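Local coordinates for GDSL-like Lipase/Acylhydrolase family protein (PDB 4K7J) that acts as a peptidoglycan O-acetylesterase of the SGNH hydrolase family, probably removing O-acetyl groups from peptidoglycan by means of a catalytic triad, at residues I86-V94 against A101-T112. Residues are numbered along the deposited sequence; the frame is centred on the assembly and turned at random.
Sequences IGWVYPANV and AVRHNGNWQSLT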
loop_
_atom_site.group_PDB
_atom_site.type_symbol
_atom_site.label_atom_id
_atom_site.label_comp_id
_atom_site.label_asym_id
_atom_site.label_seq_id
_atom_site.Cartn_x
_atom_site.Cartn_y
_atom_site.Cartn_z
ATOM N N ILE A 86 -2.806 6.165 -11.650
ATOM C CA ILE A 86 -2.269 4.923 -11.107
ATOM C C ILE A 86 -1.633 5.056 -9.722
ATOM O O ILE A 86 -1.571 4.084 -8.971
ATOM C CB ILE A 86 -1.284 4.277 -12.067
ATOM C CG1 ILE A 86 -0.083 5.182 -12.272
ATOM C CG2 ILE A 86 -1.965 3.986 -13.395
ATOM C CD1 ILE A 86 1.134 4.436 -12.668
ATOM N N GLY A 87 -1.167 6.254 -9.385
ATOM C CA GLY A 87 -0.596 6.500 -8.073
ATOM C C GLY A 87 0.865 6.111 -7.951
ATOM O O GLY A 87 1.612 6.141 -8.938
ATOM N N TRP A 88 1.263 5.753 -6.729
ATOM C CA TRP A 88 2.631 5.347 -6.417
ATOM C C TRP A 88 2.851 3.895 -6.819
ATOM O O TRP A 88 2.201 3.000 -6.267
ATOM C CB TRP A 88 2.906 5.479 -4.914
ATOM C CG TRP A 88 2.930 6.902 -4.383
ATOM C CD1 TRP A 88 1.929 7.548 -3.713
ATOM C CD2 TRP A 88 4.022 7.833 -4.471
ATOM N NE1 TRP A 88 2.332 8.828 -3.374
ATOM C CE2 TRP A 88 3.608 9.028 -3.835
ATOM C CE3 TRP A 88 5.303 7.775 -5.037
ATOM C CZ2 TRP A 88 4.434 10.157 -3.743
ATOM C CZ3 TRP A 88 6.130 8.895 -4.946
ATOM C CH2 TRP A 88 5.689 10.073 -4.304
ATOM N N VAL A 89 3.773 3.656 -7.756
ATOM C CA VAL A 89 4.077 2.298 -8.218
ATOM C C VAL A 89 5.574 1.935 -8.137
ATOM O O VAL A 89 6.416 2.798 -7.916
ATOM C CB VAL A 89 3.578 2.094 -9.654
ATOM C CG1 VAL A 89 2.128 2.561 -9.769
ATOM C CG2 VAL A 89 4.455 2.858 -10.635
ATOM N N TYR A 90 5.896 0.655 -8.309
ATOM C CA TYR A 90 7.283 0.194 -8.241
ATOM C C TYR A 90 8.117 0.906 -9.291
ATOM O O TYR A 90 7.616 1.236 -10.357
ATOM C CB TYR A 90 7.384 -1.305 -8.523
ATOM C CG TYR A 90 6.677 -2.229 -7.549
ATOM C CD1 TYR A 90 6.275 -1.792 -6.292
ATOM C CD2 TYR A 90 6.429 -3.558 -7.890
ATOM C CE1 TYR A 90 5.635 -2.648 -5.404
ATOM C CE2 TYR A 90 5.790 -4.428 -7.007
ATOM C CZ TYR A 90 5.395 -3.967 -5.772
ATOM O OH TYR A 90 4.756 -4.815 -4.905
ATOM N N PRO A 91 9.403 1.121 -9.005
ATOM C CA PRO A 91 10.279 1.679 -10.039
ATOM C C PRO A 91 10.758 0.612 -11.034
ATOM O O PRO A 91 11.368 0.968 -12.037
ATOM C CB PRO A 91 11.455 2.218 -9.226
ATOM C CG PRO A 91 11.531 1.307 -8.048
ATOM C CD PRO A 91 10.101 0.940 -7.722
ATOM N N ALA A 92 10.474 -0.664 -10.765
ATOM C CA ALA A 92 10.936 -1.775 -11.604
ATOM C C ALA A 92 10.187 -3.039 -11.214
ATOM O O ALA A 92 9.543 -3.059 -10.172
ATOM C CB ALA A 92 12.445 -1.991 -11.429
ATOM N N ASN A 93 10.266 -4.085 -12.038
ATOM C CA ASN A 93 9.734 -5.388 -11.646
ATOM C C ASN A 93 10.344 -5.791 -10.317
ATOM O O ASN A 93 11.536 -5.602 -10.099
ATOM C CB ASN A 93 10.030 -6.476 -12.691
ATOM C CG ASN A 93 9.307 -6.237 -13.999
ATOM O OD1 ASN A 93 8.133 -5.840 -14.007
ATOM N ND2 ASN A 93 10.007 -6.456 -15.119
ATOM N N VAL A 94 9.507 -6.322 -9.436
ATOM C CA VAL A 94 9.938 -6.858 -8.156
ATOM C C VAL A 94 9.548 -8.327 -8.113
ATOM O O VAL A 94 8.362 -8.666 -8.212
ATOM C CB VAL A 94 9.244 -6.141 -6.980
ATOM C CG1 VAL A 94 9.578 -6.841 -5.643
ATOM C CG2 VAL A 94 9.604 -4.669 -6.948
ATOM N N ALA A 101 -1.458 -2.047 -12.458
ATOM C CA ALA A 101 -1.756 -0.826 -13.215
ATOM C C ALA A 101 -0.667 -0.372 -14.197
ATOM O O ALA A 101 -0.929 0.468 -15.059
ATOM C CB ALA A 101 -2.093 0.311 -12.254
ATOM N N VAL A 102 0.546 -0.898 -14.057
ATOM C CA VAL A 102 1.624 -0.578 -14.992
ATOM C C VAL A 102 2.490 -1.772 -15.337
ATOM O O VAL A 102 2.565 -2.741 -14.582
ATOM C CB VAL A 102 2.581 0.506 -14.460
ATOM C CG1 VAL A 102 2.047 1.871 -14.755
ATOM C CG2 VAL A 102 2.859 0.304 -12.978
ATOM N N ARG A 103 3.169 -1.668 -16.474
ATOM C CA ARG A 103 4.125 -2.672 -16.915
ATOM C C ARG A 103 5.500 -2.028 -17.026
ATOM O O ARG A 103 5.610 -0.869 -17.420
ATOM C CB ARG A 103 3.696 -3.256 -18.258
ATOM C CG ARG A 103 2.329 -3.926 -18.209
ATOM C CD ARG A 103 1.974 -4.622 -19.521
ATOM N NE ARG A 103 1.543 -3.688 -20.561
ATOM C CZ ARG A 103 2.344 -3.174 -21.488
ATOM N NH1 ARG A 103 3.631 -3.502 -21.510
ATOM N NH2 ARG A 103 1.856 -2.333 -22.392
ATOM N N HIS A 104 6.540 -2.782 -16.672
ATOM C CA HIS A 104 7.904 -2.267 -16.648
ATOM C C HIS A 104 8.764 -2.889 -17.737
ATOM O O HIS A 104 8.721 -4.095 -17.971
ATOM C CB HIS A 104 8.566 -2.555 -15.297
ATOM C CG HIS A 104 7.958 -1.825 -14.139
ATOM N ND1 HIS A 104 6.859 -2.301 -13.456
ATOM C CD2 HIS A 104 8.312 -0.669 -13.528
ATOM C CE1 HIS A 104 6.558 -1.464 -12.478
ATOM N NE2 HIS A 104 7.424 -0.469 -12.497
ATOM N N ASN A 105 9.563 -2.057 -18.385
ATOM C CA ASN A 105 10.534 -2.526 -19.366
ATOM C C ASN A 105 11.812 -1.701 -19.267
ATOM O O ASN A 105 11.861 -0.574 -19.741
ATOM C CB ASN A 105 9.951 -2.416 -20.777
ATOM C CG ASN A 105 10.991 -2.652 -21.859
ATOM O OD1 ASN A 105 11.903 -3.472 -21.702
ATOM N ND2 ASN A 105 10.861 -1.924 -22.964
ATOM N N GLY A 106 12.843 -2.259 -18.643
ATOM C CA GLY A 106 14.080 -1.531 -18.456
ATOM C C GLY A 106 15.154 -2.384 -17.830
ATOM O O GLY A 106 14.960 -3.579 -17.622
ATOM N N ASN A 107 16.282 -1.770 -17.506
ATOM C CA ASN A 107 17.419 -2.523 -16.979
ATOM C C ASN A 107 17.721 -2.231 -15.512
ATOM O O ASN A 107 18.737 -2.675 -14.985
ATOM C CB ASN A 107 18.664 -2.282 -17.834
ATOM C CG ASN A 107 19.041 -0.806 -17.930
ATOM O OD1 ASN A 107 18.662 0.006 -17.087
ATOM N ND2 ASN A 107 19.818 -0.459 -18.958
ATOM N N TRP A 108 16.843 -1.481 -14.855
ATOM C CA TRP A 108 16.990 -1.239 -13.415
ATOM C C TRP A 108 16.890 -2.549 -12.616
ATOM O O TRP A 108 16.195 -3.486 -13.027
ATOM C CB TRP A 108 15.941 -0.231 -12.928
ATOM C CG TRP A 108 16.059 1.141 -13.549
ATOM C CD1 TRP A 108 16.963 1.545 -14.495
ATOM C CD2 TRP A 108 15.235 2.277 -13.272
ATOM N NE1 TRP A 108 16.750 2.867 -14.814
ATOM C CE2 TRP A 108 15.689 3.334 -14.082
ATOM C CE3 TRP A 108 14.155 2.502 -12.409
ATOM C CZ2 TRP A 108 15.105 4.603 -14.050
ATOM C CZ3 TRP A 108 13.572 3.751 -12.387
ATOM C CH2 TRP A 108 14.049 4.790 -13.201
ATOM N N GLN A 109 17.581 -2.621 -11.481
ATOM C CA GLN A 109 17.504 -3.817 -10.637
ATOM C C GLN A 109 16.892 -3.530 -9.270
ATOM O O GLN A 109 17.460 -2.769 -8.494
ATOM C CB GLN A 109 18.887 -4.445 -10.453
ATOM C CG GLN A 109 18.833 -5.710 -9.589
ATOM C CD GLN A 109 17.940 -6.796 -10.196
ATOM O OE1 GLN A 109 18.005 -7.071 -11.404
ATOM N NE2 GLN A 109 17.091 -7.411 -9.358
ATOM N N SER A 110 15.751 -4.151 -8.968
ATOM C CA SER A 110 15.081 -3.918 -7.684
ATOM C C SER A 110 15.738 -4.659 -6.516
ATOM O O SER A 110 16.452 -5.644 -6.701
ATOM C CB SER A 110 13.601 -4.297 -7.756
ATOM O OG SER A 110 13.465 -5.691 -8.005
ATOM N N LEU A 111 15.479 -4.154 -5.316
ATOM C CA LEU A 111 15.956 -4.739 -4.073
ATOM C C LEU A 111 14.886 -4.426 -3.036
ATOM O O LEU A 111 14.381 -3.298 -2.996
ATOM C CB LEU A 111 17.286 -4.100 -3.665
ATOM C CG LEU A 111 17.789 -4.493 -2.280
ATOM C CD1 LEU A 111 18.254 -5.931 -2.324
ATOM C CD2 LEU A 111 18.889 -3.556 -1.781
ATOM N N THR A 112 14.497 -5.408 -2.221
ATOM C CA THR A 112 13.482 -5.151 -1.195
ATOM C C THR A 112 13.939 -5.547 0.213
ATOM O O THR A 112 14.919 -6.271 0.382
ATOM C CB THR A 112 12.142 -5.868 -1.478
ATOM O OG1 THR A 112 12.170 -7.196 -0.921
ATOM C CG2 THR A 112 11.819 -5.898 -2.961
HETATM O O HOH W 1 6.234 -5.176 -16.006
HETATM O O HOH W 2 14.230 -5.435 -10.980
#
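I86 meets the start of the second segment with two of its branches. Its CG2 lies on the methyl of A101. The side chains of I86 and V102 cross at about a right angle, and I86 CD1 presses on V102 CG1, 3.4 Å away, which is tight for two carbons. I86 and G87 both face I202 of strand 195-203 and form a classic beta bulge. The backbone bends at W88, and V89 then points back at V102. V89 and V102 meet tip to tip, CG2 of each 3.8 Å apart.

The carbonyl of Y90 takes a hydrogen bond from the H104 ring, NE2 to Y90 O at 2.7 Å. This oxygen sits near the ring plane, but NE2 stands well above the carbonyl plane. P91 follows, with its CB 4.1 Å from CZ3 of W108. P91 O is buried here without a polar partner. Both segments fall in the N-terminal peptidoglycan O-acetylesterase family. Strands 102-106 and 109-112 are edge strands of two antiparallel five-stranded sheets within this chain, consistent with the beta-sandwich of the galactose-binding-domain clan. The 86-94 loop lies against both strands, and M135 of strand 133-139 touches A92 and W108.

At A92 the backbone covers one face of the H104 ring, with A92 C over its centre and N93 N nearer the rim. N93 CG stands beside its own backbone N (chi1 -66°), and the side chain slides past that of H104 in the opposite direction, with OD1 3.6 Å from H104 CB. Water 1 donates to N93 OD1. N93 O accepts the S110 hydroxyl in the carbonyl plane, on a lone pair, with OG 2.8 Å away. Water 2 also donates to N93 O and accepts from S110 N. V94 ends the segment with CG1 against T112 CG2 at 3.6 Å, and I125 touches both residues.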